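Local coordinates for protein CHAD domain (Ricinus communis, PDB 6QV5) that probably binds inorganic polyphosphate through its all-helical CHAD domain, and carries a zinc ion on two histidines, at residues R99-L104 / Q130-A135; H58-G63 / T93-A98; R203-T208 / R243-V248. One frame throughout, in Å; residues are numbered along the deposited sequence. Where two conformers were deposited one is given.

Contact 1: R99-L104 / Q130-A135; sequences RDWDVL and QKIAQA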
loop_
_atom_site.group_PDB
_atom_site.type_symbol
_atom_site.label_atom_id
_atom_site.label_comp_id
_atom_site.label_asym_id
_atom_site.label_seq_id
_atom_site.Cartn_x
_atom_site.Cartn_y
_atom_site.Cartn_z
ATOM N N ARG A 99 5.467 4.131 9.083
ATOM C CA ARG A 99 4.631 2.928 9.049
ATOM C C ARG A 99 5.471 1.667 9.294
ATOM O O ARG A 99 5.076 0.836 10.112
ATOM C CB ARG A 99 3.836 2.844 7.723
ATOM C CG ARG A 99 2.973 1.585 7.531
ATOM C CD ARG A 99 1.806 1.488 8.500
ATOM N NE ARG A 99 1.113 0.204 8.384
ATOM C CZ ARG A 99 0.379 -0.347 9.347
ATOM N NH1 ARG A 99 0.243 0.262 10.519
ATOM N NH2 ARG A 99 -0.215 -1.514 9.149
ATOM N N ASP A 100 6.633 1.545 8.606
ATOM C CA ASP A 100 7.580 0.427 8.726
ATOM C C ASP A 100 7.999 0.176 10.179
ATOM O O ASP A 100 8.011 -0.976 10.616
ATOM C CB ASP A 100 8.829 0.665 7.852
ATOM C CG ASP A 100 8.651 0.455 6.355
ATOM O OD1 ASP A 100 7.549 0.029 5.937
ATOM O OD2 ASP A 100 9.615 0.715 5.603
ATOM N N TRP A 101 8.314 1.253 10.926
ATOM C CA TRP A 101 8.712 1.171 12.331
ATOM C C TRP A 101 7.542 0.852 13.261
ATOM O O TRP A 101 7.756 0.246 14.311
ATOM C CB TRP A 101 9.468 2.431 12.771
ATOM C CG TRP A 101 10.888 2.441 12.295
ATOM C CD1 TRP A 101 11.358 2.970 11.130
ATOM C CD2 TRP A 101 12.006 1.804 12.927
ATOM N NE1 TRP A 101 12.711 2.746 11.019
ATOM C CE2 TRP A 101 13.134 2.026 12.105
ATOM C CE3 TRP A 101 12.173 1.094 14.129
ATOM C CZ2 TRP A 101 14.411 1.562 12.445
ATOM C CZ3 TRP A 101 13.439 0.637 14.465
ATOM C CH2 TRP A 101 14.539 0.869 13.628
ATOM N N ASP A 102 6.312 1.233 12.870
ATOM C CA ASP A 102 5.102 0.950 13.646
ATOM C C ASP A 102 4.683 -0.519 13.511
ATOM O O ASP A 102 4.189 -1.095 14.481
ATOM C CB ASP A 102 3.952 1.888 13.239
ATOM C CG ASP A 102 3.424 2.790 14.348
ATOM O OD1 ASP A 102 3.892 2.655 15.505
ATOM O OD2 ASP A 102 2.543 3.627 14.060
ATOM N N VAL A 103 4.884 -1.118 12.311
ATOM C CA VAL A 103 4.581 -2.526 12.011
ATOM C C VAL A 103 5.543 -3.414 12.816
ATOM O O VAL A 103 5.102 -4.375 13.445
ATOM C CB VAL A 103 4.614 -2.835 10.480
ATOM C CG1 VAL A 103 4.531 -4.336 10.197
ATOM C CG2 VAL A 103 3.501 -2.097 9.742
ATOM N N LEU A 104 6.845 -3.056 12.819
ATOM C CA LEU A 104 7.909 -3.748 13.548
ATOM C C LEU A 104 7.608 -3.802 15.053
ATOM O O LEU A 104 7.769 -4.856 15.662
ATOM C CB LEU A 104 9.275 -3.071 13.267
ATOM C CG LEU A 104 10.499 -3.485 14.113
ATOM C CD1 LEU A 104 10.902 -4.933 13.865
ATOM C CD2 LEU A 104 11.678 -2.580 13.836
ATOM N N GLN A 130 10.339 1.678 19.952
ATOM C CA GLN A 130 9.237 2.600 20.255
ATOM C C GLN A 130 9.710 4.053 20.155
ATOM O O GLN A 130 8.961 4.901 19.676
ATOM C CB GLN A 130 8.650 2.318 21.649
ATOM C CG GLN A 130 7.246 2.891 21.856
ATOM C CD GLN A 130 6.638 2.582 23.208
ATOM O OE1 GLN A 130 7.102 1.719 23.966
ATOM N NE2 GLN A 130 5.563 3.283 23.536
ATOM N N LYS A 131 10.959 4.324 20.588
ATOM C CA LYS A 131 11.598 5.641 20.536
ATOM C C LYS A 131 11.811 6.055 19.073
ATOM O O LYS A 131 11.544 7.207 18.731
ATOM C CB LYS A 131 12.930 5.624 21.310
ATOM C CG LYS A 131 13.582 6.990 21.502
ATOM C CD LYS A 131 14.962 6.862 22.136
ATOM C CE LYS A 131 15.671 8.191 22.229
ATOM N NZ LYS A 131 17.016 8.059 22.853
ATOM N N ILE A 132 12.259 5.108 18.213
ATOM C CA ILE A 132 12.487 5.354 16.784
ATOM C C ILE A 132 11.153 5.584 16.064
ATOM O O ILE A 132 11.039 6.550 15.313
ATOM C CB ILE A 132 13.372 4.258 16.101
ATOM C CG1 ILE A 132 14.714 4.004 16.853
ATOM C CG2 ILE A 132 13.613 4.552 14.609
ATOM C CD1 ILE A 132 15.735 5.202 16.985
ATOM N N ALA A 133 10.143 4.723 16.328
ATOM C CA ALA A 133 8.800 4.806 15.743
ATOM C C ALA A 133 8.121 6.151 16.049
ATOM O O ALA A 133 7.525 6.747 15.150
ATOM C CB ALA A 133 7.937 3.650 16.229
ATOM N N GLN A 134 8.246 6.639 17.302
ATOM C CA GLN A 134 7.689 7.926 17.733
ATOM C C GLN A 134 8.420 9.096 17.061
ATOM O O GLN A 134 7.775 10.079 16.693
ATOM C CB GLN A 134 7.712 8.056 19.263
ATOM C CG GLN A 134 6.619 7.233 19.952
ATOM C CD GLN A 134 6.874 6.981 21.419
ATOM O OE1 GLN A 134 8.008 6.759 21.867
ATOM N NE2 GLN A 134 5.809 6.986 22.205
ATOM N N ALA A 135 9.751 8.966 16.862
ATOM C CA ALA A 135 10.587 9.970 16.196
ATOM C C ALA A 135 10.279 10.023 14.698
ATOM O O ALA A 135 10.257 11.111 14.121
ATOM C CB ALA A 135 12.061 9.668 16.422
#
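Trp-101 of segment 99-104 lays its indole against Ile-132 and rests its stem on Ala-133 of the neighbouring segment 130-135. Its CB starts the contact, 3.9 Å from Ala-133 CA and about as far from the methyl of that alanine. With CG anti to the carbonyl carbon (chi1 -77°), the ring then runs out beneath the CG2 branch of Ile-132. CG only grazes the CG2 methyl, but CD2 and CE2, the two fusion atoms, come closest, with Trp-101 CE2 3.6 Å from Ile-132 CG2. Beyond them CE3 and CZ3 also meet Ile-132 CB, whereas CZ2 and CH2 touch CG2 alone and NE1 lies at its margin. The methyl thus sits over the middle of the six-membered ring, 3.5 Å from Ile-132 CG2 to its centroid and 9° off the normal: a CH-pi contact over the face. Ile-132 turns CG2 anti to its own nitrogen, which offers this branch to the ring while CG1 and CD1 lead away.

Small Ala-133 lets the backbones close in, with Trp-101 CA 5.0 Å from Ala-133 CA and the segment axes 8.6 Å apart. Asp-102 adds a looser touch of OD1 on the Ala-133 methyl, itself about 10 Å from the bound zinc ion. The two segments run antiparallel, at 150°, with no hydrogen bond between them.

Leu-253, Val-129 and Lys-136 also touch the Trp-101 side chain, while Asp-102 packs on Pro-54 and Leu-57, so that helix 82-108 is set among helices 54-73, 122-145 and 224-260.

Contact 2: H58-G63 / T93-A98; sequences HQMRVG and TELGAA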
loop_
_atom_site.group_PDB
_atom_site.type_symbol
_atom_site.label_atom_id
_atom_site.label_comp_id
_atom_site.label_asym_id
_atom_site.label_seq_id
_atom_site.Cartn_x
_atom_site.Cartn_y
_atom_site.Cartn_z
ATOM N N HIS A 58 -1.601 4.406 9.119
ATOM C CA HIS A 58 -1.819 3.275 8.213
ATOM C C HIS A 58 -2.786 3.677 7.096
ATOM O O HIS A 58 -2.473 3.466 5.925
ATOM C CB HIS A 58 -2.335 2.041 8.985
ATOM C CG HIS A 58 -2.636 0.838 8.137
ATOM N ND1 HIS A 58 -3.681 -0.014 8.448
ATOM C CD2 HIS A 58 -2.020 0.382 7.018
ATOM C CE1 HIS A 58 -3.666 -0.955 7.517
ATOM N NE2 HIS A 58 -2.688 -0.755 6.633
ATOM N N GLN A 59 -3.924 4.301 7.459
ATOM C CA GLN A 59 -4.928 4.772 6.507
ATOM C C GLN A 59 -4.393 5.846 5.560
ATOM O O GLN A 59 -4.738 5.827 4.378
ATOM C CB GLN A 59 -6.208 5.241 7.221
ATOM C CG GLN A 59 -7.080 4.099 7.765
ATOM C CD GLN A 59 -7.432 3.051 6.731
ATOM O OE1 GLN A 59 -7.941 3.349 5.646
ATOM N NE2 GLN A 59 -7.165 1.795 7.046
ATOM N N MET A 60 -3.528 6.753 6.063
ATOM C CA MET A 60 -2.924 7.808 5.244
ATOM C C MET A 60 -1.913 7.225 4.252
ATOM O O MET A 60 -1.882 7.657 3.099
ATOM C CB MET A 60 -2.288 8.909 6.104
ATOM C CG MET A 60 -2.159 10.222 5.366
ATOM S SD MET A 60 -1.305 11.513 6.293
ATOM C CE MET A 60 -1.573 12.872 5.229
ATOM N N ARG A 61 -1.112 6.235 4.698
ATOM C CA ARG A 61 -0.121 5.535 3.875
ATOM C C ARG A 61 -0.810 4.759 2.748
ATOM O O ARG A 61 -0.347 4.811 1.607
ATOM C CB ARG A 61 0.763 4.603 4.741
ATOM C CG ARG A 61 1.851 3.831 3.975
ATOM C CD ARG A 61 2.917 4.748 3.400
ATOM N NE ARG A 61 3.742 4.082 2.391
ATOM C CZ ARG A 61 3.618 4.265 1.080
ATOM N NH1 ARG A 61 2.699 5.095 0.600
ATOM N NH2 ARG A 61 4.416 3.624 0.237
ATOM N N VAL A 62 -1.929 4.068 3.073
ATOM C CA VAL A 62 -2.749 3.300 2.125
ATOM C C VAL A 62 -3.339 4.251 1.069
ATOM O O VAL A 62 -3.330 3.924 -0.119
ATOM C CB VAL A 62 -3.815 2.420 2.848
ATOM C CG1 VAL A 62 -4.907 1.930 1.895
ATOM C CG2 VAL A 62 -3.157 1.237 3.553
ATOM N N GLY A 63 -3.774 5.434 1.514
ATOM C CA GLY A 63 -4.312 6.490 0.660
ATOM C C GLY A 63 -3.319 6.963 -0.384
ATOM O O GLY A 63 -3.702 7.218 -1.529
ATOM N N THR A 93 7.587 7.895 0.968
ATOM C CA THR A 93 8.802 7.540 1.710
ATOM C C THR A 93 8.713 8.044 3.161
ATOM O O THR A 93 9.090 7.310 4.076
ATOM C CB THR A 93 10.049 8.051 0.954
ATOM O OG1 THR A 93 10.051 7.495 -0.364
ATOM C CG2 THR A 93 11.362 7.702 1.652
ATOM N N GLU A 94 8.209 9.280 3.367
ATOM C CA GLU A 94 8.065 9.889 4.694
ATOM C C GLU A 94 7.063 9.144 5.578
ATOM O O GLU A 94 7.386 8.836 6.728
ATOM C CB GLU A 94 7.721 11.390 4.603
ATOM C CG GLU A 94 8.846 12.277 4.086
ATOM C CD GLU A 94 10.172 12.207 4.820
ATOM O OE1 GLU A 94 10.192 12.444 6.050
ATOM O OE2 GLU A 94 11.197 11.923 4.159
ATOM N N LEU A 95 5.868 8.835 5.039
ATOM C CA LEU A 95 4.825 8.101 5.763
ATOM C C LEU A 95 5.166 6.614 5.865
ATOM O O LEU A 95 4.805 5.976 6.853
ATOM C CB LEU A 95 3.441 8.286 5.110
ATOM C CG LEU A 95 2.842 9.701 5.100
ATOM C CD1 LEU A 95 1.647 9.765 4.179
ATOM C CD2 LEU A 95 2.430 10.157 6.500
ATOM N N GLY A 96 5.852 6.093 4.844
ATOM C CA GLY A 96 6.290 4.704 4.752
ATOM C C GLY A 96 7.290 4.315 5.817
ATOM O O GLY A 96 7.164 3.241 6.410
ATOM N N ALA A 97 8.277 5.200 6.079
ATOM C CA ALA A 97 9.312 5.013 7.101
ATOM C C ALA A 97 8.681 4.956 8.495
ATOM O O ALA A 97 9.079 4.120 9.305
ATOM C CB ALA A 97 10.334 6.141 7.030
ATOM N N ALA A 98 7.675 5.823 8.755
ATOM C CA ALA A 98 6.946 5.868 10.023
ATOM C C ALA A 98 6.073 4.616 10.191
ATOM O O ALA A 98 5.986 4.082 11.299
ATOM C CB ALA A 98 6.099 7.128 10.098
#
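Met-60 and Leu-95 meet through sulfur and methyls, the two side chains crossing at about a right angle. The SD of Met-60 touches both branches of Leu-95, 4.0 Å from Leu-95 CD2, and its CG meets CD1. The thioether chain of Met-60 is extended beyond CG, which carries the sulfur out to the leucine. Beside it Arg-61 lies across the backbone of the facing helix: its CD is 3.5 Å from Gly-96 N and its NE 3.5 Å from Gly-96 CA. Gly-96 has no side chain to hold the arginine off, and Leu-95 CB lies against the arginine's CD methylene, 4.0 Å from Arg-61 CD. CG anti to the backbone N, followed by a bend at chi2 (66°), turns the arginine toward the glycine.

The segments belong to helices 54-73 and 82-108 of the all-helical CHAD fold; they run antiparallel at 141°, axes 9.5 Å apart. Segment 58-63 carries His-58 and Arg-61 one helical turn apart, in a histidine- and arginine-bearing stretch of the kind that probably gives CHAD domains their affinity for polyphosphate.

Farther out, Leu-57 and Val-64 extend the apolar surround of the leucine, and Leu-144 of helix 122-145 touches Met-60. Val-48 of helix 45-50 packs on both Met-60 and Leu-95, and Asn-44 and Glu-45 lie against the methionine as well.

Contact 3: R203-T208 / R243-V248; sequences RTRIAT and RHNDLV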
loop_
_atom_site.group_PDB
_atom_site.type_symbol
_atom_site.label_atom_id
_atom_site.label_comp_id
_atom_site.label_asym_id
_atom_site.label_seq_id
_atom_site.Cartn_x
_atom_site.Cartn_y
_atom_site.Cartn_z
ATOM N N ARG A 203 6.652 -8.911 -6.977
ATOM C CA ARG A 203 5.894 -8.627 -8.200
ATOM C C ARG A 203 4.457 -9.142 -8.105
ATOM O O ARG A 203 3.538 -8.453 -8.547
ATOM C CB ARG A 203 6.596 -9.217 -9.432
ATOM C CG ARG A 203 7.591 -8.264 -10.080
ATOM C CD ARG A 203 8.180 -8.844 -11.353
ATOM N NE ARG A 203 9.214 -9.841 -11.075
ATOM C CZ ARG A 203 9.715 -10.681 -11.976
ATOM N NH1 ARG A 203 9.276 -10.661 -13.229
ATOM N NH2 ARG A 203 10.653 -11.551 -11.630
ATOM N N THR A 204 4.267 -10.336 -7.504
ATOM C CA THR A 204 2.958 -10.963 -7.298
ATOM C C THR A 204 2.147 -10.157 -6.271
ATOM O O THR A 204 0.965 -9.897 -6.514
ATOM C CB THR A 204 3.124 -12.451 -6.924
ATOM O OG1 THR A 204 3.968 -13.086 -7.887
ATOM C CG2 THR A 204 1.793 -13.198 -6.847
ATOM N N ARG A 205 2.798 -9.757 -5.143
ATOM C CA ARG A 205 2.205 -8.979 -4.055
ATOM C C ARG A 205 1.685 -7.614 -4.549
ATOM O O ARG A 205 0.603 -7.185 -4.144
ATOM C CB ARG A 205 3.242 -8.813 -2.928
ATOM C CG ARG A 205 2.725 -8.176 -1.638
ATOM C CD ARG A 205 3.721 -8.301 -0.490
ATOM N NE ARG A 205 5.054 -7.791 -0.827
ATOM C CZ ARG A 205 5.449 -6.535 -0.654
ATOM N NH1 ARG A 205 4.619 -5.634 -0.138
ATOM N NH2 ARG A 205 6.677 -6.166 -0.993
ATOM N N ILE A 206 2.468 -6.933 -5.415
ATOM C CA ILE A 206 2.079 -5.617 -5.941
ATOM C C ILE A 206 0.978 -5.760 -7.009
ATOM O O ILE A 206 0.102 -4.898 -7.083
ATOM C CB ILE A 206 3.261 -4.710 -6.396
ATOM C CG1 ILE A 206 4.054 -5.304 -7.584
ATOM C CG2 ILE A 206 4.180 -4.367 -5.213
ATOM C CD1 ILE A 206 4.584 -4.260 -8.577
ATOM N N ALA A 207 0.990 -6.871 -7.789
ATOM C CA ALA A 207 -0.034 -7.175 -8.799
ATOM C C ALA A 207 -1.373 -7.447 -8.103
ATOM O O ALA A 207 -2.429 -7.113 -8.643
ATOM C CB ALA A 207 0.381 -8.383 -9.627
ATOM N N THR A 208 -1.306 -8.021 -6.887
ATOM C CA THR A 208 -2.435 -8.320 -6.010
ATOM C C THR A 208 -3.024 -7.006 -5.463
ATOM O O THR A 208 -4.247 -6.871 -5.399
ATOM C CB THR A 208 -1.971 -9.276 -4.898
ATOM O OG1 THR A 208 -1.488 -10.484 -5.486
ATOM C CG2 THR A 208 -3.064 -9.610 -3.919
ATOM N N ARG A 243 3.050 -11.015 5.025
ATOM C CA ARG A 243 3.529 -11.611 6.278
ATOM C C ARG A 243 5.041 -11.868 6.192
ATOM O O ARG A 243 5.777 -11.482 7.102
ATOM C CB ARG A 243 2.757 -12.913 6.579
ATOM C CG ARG A 243 3.265 -13.703 7.788
ATOM C CD ARG A 243 2.853 -15.172 7.758
ATOM N NE ARG A 243 3.322 -15.879 6.559
ATOM C CZ ARG A 243 4.524 -16.431 6.423
ATOM N NH1 ARG A 243 5.411 -16.363 7.410
ATOM N NH2 ARG A 243 4.852 -17.050 5.298
ATOM N N HIS A 244 5.493 -12.495 5.084
ATOM C CA HIS A 244 6.903 -12.795 4.825
ATOM C C HIS A 244 7.690 -11.512 4.542
ATOM O O HIS A 244 8.874 -11.438 4.878
ATOM C CB HIS A 244 7.047 -13.796 3.665
ATOM C CG HIS A 244 8.443 -14.305 3.486
ATOM N ND1 HIS A 244 8.894 -15.423 4.166
ATOM C CD2 HIS A 244 9.451 -13.818 2.727
ATOM C CE1 HIS A 244 10.153 -15.586 3.791
ATOM N NE2 HIS A 244 10.534 -14.642 2.929
ATOM N N ASN A 245 7.025 -10.507 3.932
ATOM C CA ASN A 245 7.605 -9.203 3.611
ATOM C C ASN A 245 7.910 -8.405 4.881
ATOM O O ASN A 245 8.947 -7.747 4.944
ATOM C CB ASN A 245 6.687 -8.413 2.674
ATOM C CG ASN A 245 7.196 -7.038 2.313
ATOM O OD1 ASN A 245 8.311 -6.868 1.804
ATOM N ND2 ASN A 245 6.384 -6.027 2.575
ATOM N N ASP A 246 7.014 -8.467 5.891
ATOM C CA ASP A 246 7.189 -7.785 7.177
ATOM C C ASP A 246 8.437 -8.296 7.902
ATOM O O ASP A 246 9.160 -7.505 8.504
ATOM C CB ASP A 246 5.943 -7.957 8.065
ATOM C CG ASP A 246 4.711 -7.184 7.623
ATOM O OD1 ASP A 246 4.815 -6.394 6.655
ATOM O OD2 ASP A 246 3.644 -7.365 8.246
ATOM N N LEU A 247 8.701 -9.611 7.794
ATOM C CA LEU A 247 9.849 -10.308 8.374
ATOM C C LEU A 247 11.172 -9.816 7.762
ATOM O O LEU A 247 12.115 -9.547 8.507
ATOM C CB LEU A 247 9.689 -11.824 8.141
ATOM C CG LEU A 247 9.123 -12.714 9.264
ATOM C CD1 LEU A 247 7.756 -12.241 9.758
ATOM C CD2 LEU A 247 8.974 -14.132 8.774
ATOM N N VAL A 248 11.231 -9.677 6.415
ATOM C CA VAL A 248 12.436 -9.230 5.704
ATOM C C VAL A 248 12.683 -7.712 5.908
ATOM O O VAL A 248 13.844 -7.298 5.939
ATOM C CB VAL A 248 12.469 -9.676 4.209
ATOM C CG1 VAL A 248 11.573 -8.822 3.319
ATOM C CG2 VAL A 248 13.897 -9.720 3.667
#
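An arginine-amide stack bridges helices 198-217 and 224-260, successive helices of the CHAD domain, at the protein surface. Arg-205 of segment 203-208 and Asn-245 of segment 243-248 reach across with their flat groups face to face, the planes 19° apart. The amide nitrogen lies over the guanidinium face, offset toward its rim, with Asn-245 ND2 3.4 Å from Arg-205 CZ. The amide carbon is also close to the guanidinium centre, Asn-245 CG being 3.5 Å from Arg-205 CZ. Each terminal nitrogen has its own neighbour: Arg-205 NH1 lies 3.3 Å from Asn-245 ND2, a pair of donors that cannot bond, and Arg-205 NH2 lies 3.3 Å from Asn-245 OD1 at an angle too poor for a hydrogen bond. The contact is therefore stacking, but Arg-205 was modelled in two conformers and this describes one, so its persistence is doubtful.

Long reach makes it possible, since Arg-205 CA and Asn-245 CA are 9.4 Å apart. The arginine leaves its helix extended and bends at chi3 (54°), which presents the flat face of its guanidinium to the amide. One turn away, Thr-208 OG1 gives its hydrogen to Thr-204 O at 2.7 Å, and Thr-208 N reaches that oxygen from the other face of its plane.

Leu-241 of helix 224-260 packs on Arg-205 and Thr-204, and Leu-186 of helix 171-192 touches Thr-208. In sequence Arg-205 holds the place that Arg-61 has in helix 54-73, as in the histidine- and arginine-bearing helices of CHAD domains, whose basic surfaces probably bind polyphosphate; a similar part for Arg-205 would be consistent with this family.

Contacts 1 and 2 share helix 82-108: one joins it to helix 122-145, the other to helix 54-73, and both are partly buried. Contact 3 lies at the surface and ties together two helices later in the chain, 198-217 and 224-260. Chemistry follows place: contact 1 is apolar apart from one carboxylate and depends on an aromatic face, contact 2 combines a thioether-leucine pair with an arginine laid on glycine backbone, and contact 3 consists of two polar planes. None has a hydrogen bond between its segments. Contact 1 touches both others, through Arg-99 on His-58 and Val-103 on Asp-246, whereas contacts 2 and 3 stay about 9 Å apart at their nearest atoms.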